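Local coordinates for protein protease Do-like 2, chloroplastic (Arabidopsis thaliana, PDB 4FLN) that acts as a chloroplast serine endopeptidase that makes the primary cleavage of photodamaged D1 protein of photosystem II and rests as a hexamer, at residues B[100-104]-B[105-109]; B[324-327]-B[328-332]; B[426-429]-B[430-434]; B[453-456]-B[457-461]. All coordinates share one frame; numbering follows the deposited sequence.

Contact 1: residues B[100-104]-B[105-109]; sequences KVKRR and GDDRK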
loop_
_atom_site.group_PDB
_atom_site.type_symbol
_atom_site.label_atom_id
_atom_site.label_comp_id
_atom_site.label_asym_id
_atom_site.label_seq_id
_atom_site.Cartn_x
_atom_site.Cartn_y
_atom_site.Cartn_z
ATOM N N LYS B 100 -10.987 24.380 29.852
ATOM C CA LYS B 100 -12.301 24.337 30.471
ATOM C C LYS B 100 -12.557 22.945 31.022
ATOM O O LYS B 100 -12.130 21.947 30.445
ATOM C CB LYS B 100 -13.375 24.708 29.444
ATOM C CG LYS B 100 -12.811 25.314 28.157
ATOM C CD LYS B 100 -13.628 24.913 26.930
ATOM C CE LYS B 100 -12.959 25.354 25.630
ATOM N NZ LYS B 100 -13.655 24.818 24.419
ATOM N N VAL B 101 -13.251 22.868 32.144
ATOM C CA VAL B 101 -13.516 21.571 32.744
ATOM C C VAL B 101 -14.990 21.400 33.092
ATOM O O VAL B 101 -15.684 22.362 33.423
ATOM C CB VAL B 101 -12.654 21.345 33.992
ATOM C CG1 VAL B 101 -11.201 21.195 33.592
ATOM C CG2 VAL B 101 -12.833 22.496 34.970
ATOM N N LYS B 102 -15.463 20.165 33.014
ATOM C CA LYS B 102 -16.876 19.899 33.208
ATOM C C LYS B 102 -17.052 18.804 34.250
ATOM O O LYS B 102 -16.466 17.731 34.140
ATOM C CB LYS B 102 -17.520 19.509 31.873
ATOM C CG LYS B 102 -19.036 19.439 31.874
ATOM C CD LYS B 102 -19.557 19.235 30.453
ATOM C CE LYS B 102 -21.076 19.057 30.401
ATOM N NZ LYS B 102 -21.522 17.713 30.885
ATOM N N ARG B 103 -17.842 19.091 35.277
ATOM C CA ARG B 103 -18.129 18.115 36.319
ATOM C C ARG B 103 -19.024 17.014 35.752
ATOM O O ARG B 103 -19.723 17.225 34.765
ATOM C CB ARG B 103 -18.795 18.800 37.519
ATOM C CG ARG B 103 -18.029 18.663 38.821
ATOM C CD ARG B 103 -17.979 19.978 39.574
ATOM N NE ARG B 103 -19.311 20.519 39.846
ATOM C CZ ARG B 103 -19.922 20.456 41.025
ATOM N NH1 ARG B 103 -19.320 19.874 42.057
ATOM N NH2 ARG B 103 -21.133 20.979 41.175
ATOM N N ARG B 104 -18.993 15.834 36.359
ATOM C CA ARG B 104 -19.886 14.768 35.933
ATOM C C ARG B 104 -21.303 15.075 36.388
ATOM O O ARG B 104 -21.552 15.282 37.578
ATOM C CB ARG B 104 -19.446 13.436 36.519
ATOM C CG ARG B 104 -20.210 12.264 35.959
ATOM C CD ARG B 104 -20.411 11.211 37.010
ATOM N NE ARG B 104 -20.733 9.923 36.415
ATOM C CZ ARG B 104 -21.006 8.833 37.122
ATOM N NH1 ARG B 104 -20.999 8.891 38.450
ATOM N NH2 ARG B 104 -21.287 7.691 36.505
ATOM N N GLY B 105 -22.238 15.103 35.447
ATOM C CA GLY B 105 -23.624 15.383 35.785
ATOM C C GLY B 105 -23.917 16.855 36.021
ATOM O O GLY B 105 -24.840 17.203 36.759
ATOM N N ASP B 106 -23.124 17.716 35.387
ATOM C CA ASP B 106 -23.298 19.162 35.455
ATOM C C ASP B 106 -23.183 19.701 34.031
ATOM O O ASP B 106 -22.151 19.535 33.390
ATOM C CB ASP B 106 -22.212 19.780 36.346
ATOM C CG ASP B 106 -22.496 21.234 36.714
ATOM O OD1 ASP B 106 -23.393 21.851 36.097
ATOM O OD2 ASP B 106 -21.812 21.762 37.620
ATOM N N ASP B 107 -24.237 20.339 33.532
ATOM C CA ASP B 107 -24.246 20.798 32.142
ATOM C C ASP B 107 -23.199 21.885 31.860
ATOM O O ASP B 107 -22.474 21.815 30.867
ATOM C CB ASP B 107 -25.647 21.266 31.733
ATOM C CG ASP B 107 -26.049 20.763 30.349
ATOM O OD1 ASP B 107 -25.447 19.771 29.875
ATOM O OD2 ASP B 107 -26.971 21.350 29.741
ATOM N N ARG B 108 -23.123 22.871 32.749
ATOM C CA ARG B 108 -22.207 24.005 32.605
ATOM C C ARG B 108 -20.728 23.594 32.572
ATOM O O ARG B 108 -20.301 22.724 33.326
ATOM C CB ARG B 108 -22.449 25.005 33.746
ATOM C CG ARG B 108 -21.595 26.271 33.711
ATOM C CD ARG B 108 -21.662 27.011 35.052
ATOM N NE ARG B 108 -20.832 28.217 35.078
ATOM C CZ ARG B 108 -20.635 28.968 36.159
ATOM N NH1 ARG B 108 -21.203 28.636 37.310
ATOM N NH2 ARG B 108 -19.865 30.049 36.092
ATOM N N LYS B 109 -19.959 24.218 31.683
ATOM C CA LYS B 109 -18.502 24.096 31.685
ATOM C C LYS B 109 -17.887 25.165 32.585
ATOM O O LYS B 109 -18.386 26.287 32.645
ATOM C CB LYS B 109 -17.946 24.261 30.271
ATOM C CG LYS B 109 -17.652 22.962 29.548
ATOM C CD LYS B 109 -18.337 22.916 28.192
ATOM C CE LYS B 109 -17.338 22.655 27.085
ATOM N NZ LYS B 109 -18.004 22.460 25.765
#

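Contact 2: residues B[324-327]-B[328-332]; sequences FRYL and ISQKF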
loop_
_atom_site.group_PDB
_atom_site.type_symbol
_atom_site.label_atom_id
_atom_site.label_comp_id
_atom_site.label_asym_id
_atom_site.label_seq_id
_atom_site.Cartn_x
_atom_site.Cartn_y
_atom_site.Cartn_z
ATOM N N PHE B 324 18.699 0.575 37.785
ATOM C CA PHE B 324 19.478 1.557 38.508
ATOM C C PHE B 324 18.888 2.958 38.311
ATOM O O PHE B 324 18.815 3.754 39.258
ATOM C CB PHE B 324 20.902 1.462 37.966
ATOM C CG PHE B 324 21.833 2.473 38.507
ATOM C CD1 PHE B 324 21.624 3.034 39.744
ATOM C CD2 PHE B 324 22.927 2.870 37.762
ATOM C CE1 PHE B 324 22.490 3.979 40.227
ATOM C CE2 PHE B 324 23.796 3.811 38.240
ATOM C CZ PHE B 324 23.583 4.368 39.472
ATOM N N ARG B 325 18.431 3.244 37.092
ATOM C CA ARG B 325 17.830 4.541 36.788
ATOM C C ARG B 325 16.815 5.000 37.845
ATOM O O ARG B 325 16.787 6.181 38.210
ATOM C CB ARG B 325 17.176 4.524 35.403
ATOM C CG ARG B 325 18.155 4.806 34.251
ATOM C CD ARG B 325 17.553 4.505 32.874
ATOM N NE ARG B 325 17.400 3.067 32.663
ATOM C CZ ARG B 325 16.682 2.520 31.687
ATOM N NH1 ARG B 325 16.038 3.291 30.819
ATOM N NH2 ARG B 325 16.603 1.200 31.587
ATOM N N TYR B 326 15.996 4.073 38.343
ATOM C CA TYR B 326 14.954 4.420 39.310
ATOM C C TYR B 326 15.456 5.243 40.502
ATOM O O TYR B 326 14.849 6.253 40.860
ATOM C CB TYR B 326 14.204 3.178 39.810
ATOM C CG TYR B 326 13.281 3.484 40.976
ATOM C CD1 TYR B 326 13.631 3.140 42.277
ATOM C CD2 TYR B 326 12.076 4.153 40.779
ATOM C CE1 TYR B 326 12.803 3.433 43.339
ATOM C CE2 TYR B 326 11.236 4.455 41.843
ATOM C CZ TYR B 326 11.607 4.092 43.120
ATOM O OH TYR B 326 10.779 4.385 44.183
ATOM N N LEU B 327 16.550 4.811 41.125
ATOM C CA LEU B 327 17.083 5.545 42.267
ATOM C C LEU B 327 17.405 6.960 41.840
ATOM O O LEU B 327 17.039 7.923 42.504
ATOM C CB LEU B 327 18.343 4.880 42.819
ATOM C CG LEU B 327 18.135 3.516 43.466
ATOM C CD1 LEU B 327 19.450 2.966 43.994
ATOM C CD2 LEU B 327 17.106 3.645 44.570
ATOM N N ILE B 328 18.093 7.074 40.714
ATOM C CA ILE B 328 18.495 8.366 40.198
ATOM C C ILE B 328 17.292 9.291 40.035
ATOM O O ILE B 328 17.364 10.478 40.354
ATOM C CB ILE B 328 19.201 8.202 38.853
ATOM C CG1 ILE B 328 20.463 7.360 39.027
ATOM C CG2 ILE B 328 19.506 9.550 38.243
ATOM C CD1 ILE B 328 21.101 6.974 37.712
ATOM N N SER B 329 16.184 8.739 39.551
ATOM C CA SER B 329 15.003 9.537 39.255
ATOM C C SER B 329 14.243 9.982 40.512
ATOM O O SER B 329 13.470 10.937 40.476
ATOM C CB SER B 329 14.069 8.762 38.326
ATOM O OG SER B 329 13.553 7.612 38.977
ATOM N N GLN B 330 14.456 9.296 41.627
ATOM C CA GLN B 330 13.711 9.620 42.841
ATOM C C GLN B 330 14.324 10.795 43.594
ATOM O O GLN B 330 13.810 11.221 44.631
ATOM C CB GLN B 330 13.555 8.394 43.747
ATOM C CG GLN B 330 12.260 7.624 43.501
ATOM C CD GLN B 330 11.059 8.548 43.360
ATOM O OE1 GLN B 330 10.726 8.997 42.258
ATOM N NE2 GLN B 330 10.411 8.847 44.476
ATOM N N LYS B 331 15.419 11.320 43.061
ATOM C CA LYS B 331 16.086 12.466 43.657
ATOM C C LYS B 331 15.459 13.748 43.131
ATOM O O LYS B 331 14.582 13.710 42.274
ATOM C CB LYS B 331 17.584 12.442 43.321
ATOM C CG LYS B 331 18.375 11.266 43.908
ATOM C CD LYS B 331 18.530 11.386 45.425
ATOM C CE LYS B 331 19.525 10.372 45.962
ATOM N NZ LYS B 331 19.596 10.373 47.446
ATOM N N PHE B 332 15.924 14.886 43.627
ATOM C CA PHE B 332 15.500 16.175 43.086
ATOM C C PHE B 332 16.665 16.937 42.470
ATOM O O PHE B 332 17.826 16.674 42.777
ATOM C CB PHE B 332 14.795 17.003 44.156
ATOM C CG PHE B 332 13.479 16.426 44.574
ATOM C CD1 PHE B 332 12.310 16.783 43.914
ATOM C CD2 PHE B 332 13.409 15.496 45.595
ATOM C CE1 PHE B 332 11.100 16.230 44.282
ATOM C CE2 PHE B 332 12.204 14.943 45.966
ATOM C CZ PHE B 332 11.049 15.307 45.312
#

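Contact 3: residues B[426-429]-B[430-434]; sequences EVNI and GYEDM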
loop_
_atom_site.group_PDB
_atom_site.type_symbol
_atom_site.label_atom_id
_atom_site.label_comp_id
_atom_site.label_asym_id
_atom_site.label_seq_id
_atom_site.Cartn_x
_atom_site.Cartn_y
_atom_site.Cartn_z
ATOM N N GLU B 426 18.059 40.056 -4.009
ATOM C CA GLU B 426 19.265 40.431 -4.738
ATOM C C GLU B 426 20.557 40.411 -3.908
ATOM O O GLU B 426 21.652 40.338 -4.465
ATOM C CB GLU B 426 19.077 41.784 -5.420
ATOM N N VAL B 427 20.448 40.487 -2.589
ATOM C CA VAL B 427 21.644 40.458 -1.752
ATOM C C VAL B 427 22.154 39.028 -1.549
ATOM O O VAL B 427 23.354 38.793 -1.381
ATOM C CB VAL B 427 21.393 41.086 -0.370
ATOM C CG1 VAL B 427 22.621 41.844 0.085
ATOM C CG2 VAL B 427 20.184 42.002 -0.412
ATOM N N ASN B 428 21.217 38.086 -1.536
ATOM C CA ASN B 428 21.516 36.686 -1.280
ATOM C C ASN B 428 21.685 35.788 -2.518
ATOM O O ASN B 428 21.744 34.560 -2.392
ATOM C CB ASN B 428 20.535 36.088 -0.265
ATOM C CG ASN B 428 19.090 36.147 -0.721
ATOM O OD1 ASN B 428 18.760 35.784 -1.854
ATOM N ND2 ASN B 428 18.211 36.591 0.176
ATOM N N ILE B 429 21.724 36.383 -3.709
ATOM C CA ILE B 429 21.797 35.583 -4.932
ATOM C C ILE B 429 22.911 34.545 -4.843
ATOM O O ILE B 429 24.033 34.843 -4.426
ATOM C CB ILE B 429 21.999 36.440 -6.208
ATOM C CG1 ILE B 429 23.466 36.838 -6.373
ATOM C CG2 ILE B 429 21.090 37.673 -6.195
ATOM C CD1 ILE B 429 23.681 37.863 -7.460
ATOM N N GLY B 430 22.576 33.318 -5.221
ATOM C CA GLY B 430 23.486 32.194 -5.117
ATOM C C GLY B 430 23.273 31.433 -3.820
ATOM O O GLY B 430 23.580 30.243 -3.728
ATOM N N TYR B 431 22.719 32.117 -2.821
ATOM C CA TYR B 431 22.501 31.513 -1.514
ATOM C C TYR B 431 21.087 30.968 -1.370
ATOM O O TYR B 431 20.753 30.341 -0.365
ATOM C CB TYR B 431 22.773 32.521 -0.399
ATOM C CG TYR B 431 24.141 33.134 -0.444
ATOM C CD1 TYR B 431 25.264 32.372 -0.735
ATOM C CD2 TYR B 431 24.310 34.486 -0.209
ATOM C CE1 TYR B 431 26.523 32.954 -0.772
ATOM C CE2 TYR B 431 25.547 35.069 -0.245
ATOM C CZ TYR B 431 26.650 34.311 -0.524
ATOM O OH TYR B 431 27.873 34.935 -0.547
ATOM N N GLU B 432 20.258 31.173 -2.384
ATOM C CA GLU B 432 18.908 30.652 -2.314
ATOM C C GLU B 432 19.103 29.149 -2.378
ATOM O O GLU B 432 20.235 28.679 -2.507
ATOM C CB GLU B 432 18.090 31.127 -3.516
ATOM C CG GLU B 432 18.258 32.596 -3.862
ATOM C CD GLU B 432 19.187 32.821 -5.049
ATOM O OE1 GLU B 432 19.921 31.874 -5.421
ATOM O OE2 GLU B 432 19.173 33.945 -5.612
ATOM N N ASP B 433 18.027 28.383 -2.287
ATOM C CA ASP B 433 18.162 26.925 -2.357
ATOM C C ASP B 433 19.062 26.344 -1.260
ATOM O O ASP B 433 19.573 25.237 -1.400
ATOM C CB ASP B 433 18.729 26.493 -3.723
ATOM C CG ASP B 433 17.697 26.551 -4.839
ATOM O OD1 ASP B 433 18.107 26.596 -6.017
ATOM O OD2 ASP B 433 16.479 26.547 -4.545
ATOM N N MET B 434 19.249 27.079 -0.169
ATOM C CA MET B 434 20.039 26.573 0.943
ATOM C C MET B 434 19.096 26.254 2.093
ATOM O O MET B 434 18.330 27.108 2.539
ATOM C CB MET B 434 21.103 27.583 1.368
ATOM C CG MET B 434 22.447 26.950 1.705
ATOM S SD MET B 434 23.711 28.145 2.192
ATOM C CE MET B 434 23.530 29.359 0.904
#

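Contact 4: residues B[453-456]-B[457-461]; sequences LAHL and IDMCK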
loop_
_atom_site.group_PDB
_atom_site.type_symbol
_atom_site.label_atom_id
_atom_site.label_comp_id
_atom_site.label_asym_id
_atom_site.label_seq_id
_atom_site.Cartn_x
_atom_site.Cartn_y
_atom_site.Cartn_z
ATOM N N LEU B 453 24.707 34.601 18.263
ATOM C CA LEU B 453 24.719 35.014 16.867
ATOM C C LEU B 453 24.041 36.365 16.717
ATOM O O LEU B 453 24.536 37.241 16.011
ATOM C CB LEU B 453 24.025 33.992 15.976
ATOM C CG LEU B 453 23.966 34.414 14.512
ATOM C CD1 LEU B 453 25.376 34.511 13.937
ATOM C CD2 LEU B 453 23.098 33.459 13.694
ATOM N N ALA B 454 22.908 36.529 17.392
ATOM C CA ALA B 454 22.127 37.758 17.307
ATOM C C ALA B 454 22.890 38.956 17.885
ATOM O O ALA B 454 22.796 40.078 17.376
ATOM C CB ALA B 454 20.790 37.577 18.004
ATOM N N HIS B 455 23.651 38.707 18.946
ATOM C CA HIS B 455 24.489 39.737 19.539
ATOM C C HIS B 455 25.650 40.112 18.627
ATOM O O HIS B 455 26.123 41.245 18.644
ATOM C CB HIS B 455 25.037 39.271 20.881
ATOM C CG HIS B 455 26.008 40.230 21.493
ATOM N ND1 HIS B 455 27.347 39.939 21.645
ATOM C CD2 HIS B 455 25.838 41.482 21.979
ATOM C CE1 HIS B 455 27.958 40.967 22.205
ATOM N NE2 HIS B 455 27.065 41.916 22.418
ATOM N N LEU B 456 26.119 39.154 17.839
ATOM C CA LEU B 456 27.243 39.401 16.952
ATOM C C LEU B 456 26.804 40.197 15.731
ATOM O O LEU B 456 27.523 41.075 15.265
ATOM C CB LEU B 456 27.924 38.088 16.560
ATOM C CG LEU B 456 28.654 37.407 17.726
ATOM C CD1 LEU B 456 29.272 36.081 17.324
ATOM C CD2 LEU B 456 29.717 38.333 18.269
ATOM N N ILE B 457 25.614 39.903 15.223
ATOM C CA ILE B 457 25.071 40.663 14.106
ATOM C C ILE B 457 24.951 42.130 14.487
ATOM O O ILE B 457 25.373 43.010 13.734
ATOM C CB ILE B 457 23.681 40.161 13.687
ATOM C CG1 ILE B 457 23.801 38.989 12.719
ATOM C CG2 ILE B 457 22.905 41.271 13.010
ATOM C CD1 ILE B 457 24.621 37.851 13.233
ATOM N N ASP B 458 24.380 42.389 15.659
ATOM C CA ASP B 458 24.146 43.760 16.108
ATOM C C ASP B 458 25.438 44.532 16.413
ATOM O O ASP B 458 25.507 45.743 16.218
ATOM C CB ASP B 458 23.216 43.780 17.325
ATOM C CG ASP B 458 21.868 43.132 17.048
ATOM O OD1 ASP B 458 21.521 42.940 15.861
ATOM O OD2 ASP B 458 21.151 42.821 18.023
ATOM N N MET B 459 26.459 43.832 16.888
ATOM C CA MET B 459 27.742 44.466 17.157
ATOM C C MET B 459 28.591 44.605 15.901
ATOM O O MET B 459 29.662 45.200 15.945
ATOM C CB MET B 459 28.521 43.683 18.212
ATOM C CG MET B 459 27.894 43.726 19.582
ATOM S SD MET B 459 27.746 45.424 20.172
ATOM C CE MET B 459 26.663 45.210 21.587
ATOM N N CYS B 460 28.129 44.059 14.780
ATOM C CA CYS B 460 28.964 44.027 13.583
ATOM C C CYS B 460 28.963 45.359 12.846
ATOM O O CYS B 460 27.924 45.829 12.380
ATOM C CB CYS B 460 28.517 42.910 12.632
ATOM S SG CYS B 460 29.593 42.682 11.176
ATOM N N LYS B 461 30.136 45.975 12.777
ATOM C CA LYS B 461 30.338 47.165 11.963
ATOM C C LYS B 461 31.065 46.861 10.649
ATOM O O LYS B 461 31.340 47.772 9.867
ATOM C CB LYS B 461 31.053 48.262 12.768
ATOM C CG LYS B 461 31.009 48.037 14.284
ATOM C CD LYS B 461 31.176 49.318 15.097
ATOM C CE LYS B 461 29.918 50.171 15.035
ATOM N NZ LYS B 461 28.690 49.340 15.203
#

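Contact 1: residues B[100-104]-B[105-109]
Lys102 and Arg103 face Asp106 to Lys109 across the loop that carries strand 96-102 back toward strand 110-118 in an antiparallel barrel of the protease domain. The directions of 100-104 and 105-109 differ by 172°, so the chain fully reverses. The reversal is a type II beta turn from Arg103 to Asp106, closed by a weak backbone bond from Asp106 N to Arg103 O (3.5 Å), with Gly105 at its third position. Lys102 runs out extended obliquely across the returning chain, past its carbonyl oxygens: its CG lies 3.8 Å from Arg108 O, and CE sits 3.2 Å from Asp106 O. A bend at the last torsion (chi4 -74°) then leaves NZ 3.2 Å from Asp106 O, a weak hydrogen bond. Asp107 OD1, 4.5 Å from Lys102 NZ, is too far for a salt bridge; it bonds instead to Thr313 of a second subunit. On Arg103, NE meets Asp106 OD2 in a salt bridge at 3.6 Å. The carboxylate oxygen arrives at the guanidinium edge, in its plane, although the two flat groups are turned 69° apart. Arg103 NH1 bonds separately to Lys135 O, giving the guanidinium a second grip, while CB of Arg103 and CB of Asp106 pack at 3.7 Å. With Lys102 replaced by alanine, the Asp106 carbonyl is likely to lose its weak amine partner, and a gap to open under the 106-108 backbone. The whole is a hairpin connection with a type II turn at its tip, in a barrel of the trypsin-like fold.

Contact 2: residues B[324-327]-B[328-332]
From Arg325 to Ser329 the chain makes a short helical segment, with Ser329 N bonded to Arg325 O at 3.0 Å, four residues back and nearly in line with the carbonyl. Beyond it the helix frays: Gln330 N takes Leu327 O at 3.1 Å, three residues back, approaching from above the carbonyl plane, and reaches Tyr326 O only weakly. Tyr326 O has a further partner in the Ser329 hydroxyl, which donates to it from OG at 2.7 Å. With chi1 at 66°, OG of Ser329 lies between its own backbone N and carbonyl carbon, folded back on the preceding turn where this bond can form. The helix belongs to the first PDZ domain, and a bound peptide packs against Arg325, Ile328 and Ser329; this is consistent with the ligand groove of PDZ domains, in which a helix forms one wall. Arg325 itself reaches the protease domain through a salt bridge to Asp185. On the buried side, Ile328 lays its CD1 methyl over one face of the Phe324 ring, offset toward the rim, 4.1 Å from the centroid and 14° off the normal, a CH-pi contact. Phe324 can offer this face because its CG is anti to the backbone N (chi1 175°), and Phe303 meets the same ring at a steep inclination. On another flank, Gln330 approaches Tyr326 obliquely: its CG methylene is 3.6 Å from CZ and equally far from OH of Tyr326, so aliphatic carbon rather than amide makes the touch.

Contact 3: residues B[426-429]-B[430-434]
Tyr431 has CG anti to its carbonyl carbon (chi1 -56°), which holds the first ring atoms against Asn428 O, while a kink at chi2 (102°) doubles the Glu432 carboxylate back onto Ile429. Both side chains pack against a type II beta turn from Asn428 to Tyr431, in the loop between strands 417-422 and 437-442 of the second PDZ domain. The turn is closed by Tyr431 N donating to Asn428 O at 2.7 Å, with Gly430 in its third position. Gly430 takes a positive phi there, and a CB on Gly430 would collide with Ile429 O. CD2 of the Tyr431 ring lies 4.1 Å from CB of Asn428, and Ile429 O stands over one face of the ring, offset toward the rim. At its far end the ring is held by OH bonding to Val476 O. The Asn428 amide works mainly backward: OD1 accepts from Asn425 N and ND2 donates to Leu423 O and Ala376 O, which should fix its rotation; Glu432 CG comes within 3.8 Å of that OD1, the two side chains crossing at about a right angle. The outer side of the turn meets neighbouring chains. Asn264 of the fourth subunit donates to both Val427 O and Ile429 O, and Glu432 OE2 makes a long, weak ion pair with Lys100 of the third subunit. Glu432 OE1, meanwhile, takes the amide hydrogen of Gly430 N at 3.0 Å, the donor standing 56° out of the carboxylate plane.

Contact 4: residues B[453-456]-B[457-461]
Residues 453-456 run straight into 457-459 as the closing turns of helix 450-459, where Asp458 N bonds to Ala454 O at 3.3 Å with an N-H...O angle of 162°, and Met459 N to His455 O at 3.1 Å. On the outer flank His455 and Met459 cross obliquely. The imidazole is carried toward the following turn with CG anti to the backbone N (chi1 175°), and Met459 bends at chi2 to lie over it. Its CG stands over one ring face, 3.8 Å from the centroid and 27° off the normal, a CH-pi contact. The CE methyl reaches 3.4 Å from NE2 of His455, whereas SD approaches the ring only obliquely, 4.9 Å from the centroid. Tyr507 also meets this ring, so an alanine at His455 would probably take this ring from both Met459 and Tyr507 and free the thioether chain to turn. Toward the domain interior, Leu453 and Ile457 pack together and against Phe442 of strand 437-442; the model brings Ile457 CD1 too near Leu453 O, so that detail is doubtful. This PDZ helix is therefore two-sided in its chemistry: apolar carbon seats it on the sheet, while on its outer side a histidine-methionine pair braces the last turns, and Tyr507 on His455 and Arg499, ion-paired with Asp458, link it to the later chain.

In the fold
The four contacts follow one another along the chain without touching. Contact 1 lies in the protease domain, contact 2 in the first PDZ domain, and contacts 3 and 4 share the second PDZ domain, their centres about 21 Å apart. Contacts 1 and 3 are about 56 Å apart between centres in one chain, yet the hexamer brings copies of them together, where a long, weak Glu432-Lys100 ion pair spans two subunits. Contact 2, with its centre about 38 Å from that of contact 1, is the one beside bound peptide. None of them lies at the charge-relay residues His91, Asp122 and Ser200, assigned by similarity.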